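Local coordinates for protein aspartate--tRNA(Asp/Asn) ligase (Thermus thermophilus, PDB 1N9W) that charges both tRNA(Asp) and tRNA(Asn) with L-aspartate, which it first activates with ATP to form aspartyl-AMP, at residues F337-L340 with E345-S348. Numbering follows the deposited sequence.
Sequences FDLL and EITS
Leu339 faces two residues at once, Ile346 and Thr347, where strand 337-340 runs antiparallel to strand 345-348, the segment axes 157° apart and 4.6 Å at closest approach. Leu339 N donates to Thr347 O (3.0 Å), while Leu339 O accepts from Ile346 N (3.0 Å) rather than from Thr347, so the register slips by one residue: a classic beta bulge, with Ile346 as the extra residue. Asp338 and Ser348 form a non-hydrogen-bonded pair on one side of the bulge, Leu340 and Glu345 another beyond it.

On the face carrying Leu339 and Thr347, their CB atoms press to 3.4 Å, tighter than usual for carbons. With Leu339 CG anti to the backbone N (chi1 172°), the isobutyl group turns toward Ile346, and its CD2 branch meets Ile346 CD1 at 3.6 Å. Thr347 OG1 is hydrogen-bonded to Glu234 of helix 227-248, the helix that also covers Leu339. On the opposite face, with Asp338, Leu340, Glu345 and Ser348, Ser348 OG donates to Asp338 OD1 (2.9 Å), meeting it from the syn side but 27° out of the carboxylate plane. The same oxygen has a salt bridge to Arg322, which together with the serine probably steadies the carboxylate. Asp338 OD2 lies 3.8 Å from Glu345 CG; the two like-charged carboxylates come near without contact, a closeness that Arg322 probably eases.

This bulged beta hairpin belongs to the antiparallel core of the class II synthetase catalytic domain. The extra residue puts Glu345, predicted to bind ATP, and Ser348, predicted to bind L-aspartate, on one face, consistent with a wall of the aspartyl-adenylate site.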
loop_
_atom_site.group_PDB
_atom_site.type_symbol
_atom_site.label_atom_id
_atom_site.label_comp_id
_atom_site.label_asym_id
_atom_site.label_seq_id
_atom_site.Cartn_x
_atom_site.Cartn_y
_atom_site.Cartn_z
ATOM N N PHE B 337 -5.444 3.350 -24.527
ATOM C CA PHE B 337 -6.756 3.847 -24.125
ATOM C C PHE B 337 -6.663 4.763 -22.901
ATOM O O PHE B 337 -5.717 4.681 -22.119
ATOM C CB PHE B 337 -7.704 2.670 -23.827
ATOM C CG PHE B 337 -7.287 1.823 -22.646
ATOM C CD1 PHE B 337 -7.520 2.252 -21.342
ATOM C CD2 PHE B 337 -6.637 0.609 -22.842
ATOM C CE1 PHE B 337 -7.110 1.486 -20.248
ATOM C CE2 PHE B 337 -6.223 -0.165 -21.755
ATOM C CZ PHE B 337 -6.459 0.278 -20.459
ATOM N N ASP B 338 -7.653 5.637 -22.757
ATOM C CA ASP B 338 -7.735 6.570 -21.645
ATOM C C ASP B 338 -9.127 6.447 -21.078
ATOM O O ASP B 338 -10.089 6.319 -21.832
ATOM C CB ASP B 338 -7.515 8.002 -22.128
ATOM C CG ASP B 338 -6.071 8.425 -22.059
ATOM O OD1 ASP B 338 -5.194 7.540 -22.010
ATOM O OD2 ASP B 338 -5.810 9.649 -22.056
ATOM N N LEU B 339 -9.245 6.469 -19.754
ATOM C CA LEU B 339 -10.563 6.370 -19.139
ATOM C C LEU B 339 -10.999 7.748 -18.665
ATOM O O LEU B 339 -10.264 8.431 -17.952
ATOM C CB LEU B 339 -10.543 5.399 -17.957
ATOM C CG LEU B 339 -11.826 5.354 -17.121
ATOM C CD1 LEU B 339 -13.009 4.966 -18.002
ATOM C CD2 LEU B 339 -11.659 4.366 -15.978
ATOM N N LEU B 340 -12.187 8.162 -19.082
ATOM C CA LEU B 340 -12.719 9.448 -18.670
ATOM C C LEU B 340 -13.803 9.219 -17.646
ATOM O O LEU B 340 -14.761 8.488 -17.896
ATOM C CB LEU B 340 -13.308 10.204 -19.861
ATOM C CG LEU B 340 -12.318 10.667 -20.923
ATOM C CD1 LEU B 340 -13.075 11.445 -21.993
ATOM C CD2 LEU B 340 -11.247 11.536 -20.283
ATOM N N GLU B 345 -9.786 12.690 -16.939
ATOM C CA GLU B 345 -9.005 11.512 -17.275
ATOM C C GLU B 345 -8.436 10.930 -15.983
ATOM O O GLU B 345 -7.608 11.555 -15.323
ATOM C CB GLU B 345 -7.870 11.880 -18.241
ATOM C CG GLU B 345 -6.931 10.727 -18.567
ATOM C CD GLU B 345 -5.608 10.817 -17.821
ATOM O OE1 GLU B 345 -4.783 11.689 -18.175
ATOM O OE2 GLU B 345 -5.396 10.025 -16.872
ATOM N N ILE B 346 -8.902 9.741 -15.615
ATOM C CA ILE B 346 -8.439 9.092 -14.393
ATOM C C ILE B 346 -7.599 7.865 -14.709
ATOM O O ILE B 346 -7.137 7.175 -13.802
ATOM C CB ILE B 346 -9.612 8.638 -13.509
ATOM C CG1 ILE B 346 -10.373 7.504 -14.198
ATOM C CG2 ILE B 346 -10.523 9.819 -13.209
ATOM C CD1 ILE B 346 -11.357 6.781 -13.305
ATOM N N THR B 347 -7.407 7.584 -15.993
ATOM C CA THR B 347 -6.625 6.425 -16.392
ATOM C C THR B 347 -5.997 6.584 -17.759
ATOM O O THR B 347 -6.572 7.192 -18.662
ATOM C CB THR B 347 -7.487 5.146 -16.416
ATOM O OG1 THR B 347 -8.038 4.918 -15.114
ATOM C CG2 THR B 347 -6.643 3.939 -16.824
ATOM N N SER B 348 -4.806 6.024 -17.904
ATOM C CA SER B 348 -4.100 6.077 -19.168
ATOM C C SER B 348 -3.200 4.857 -19.273
ATOM O O SER B 348 -2.326 4.648 -18.430
ATOM C CB SER B 348 -3.264 7.351 -19.256
ATOM O OG SER B 348 -2.657 7.450 -20.529
#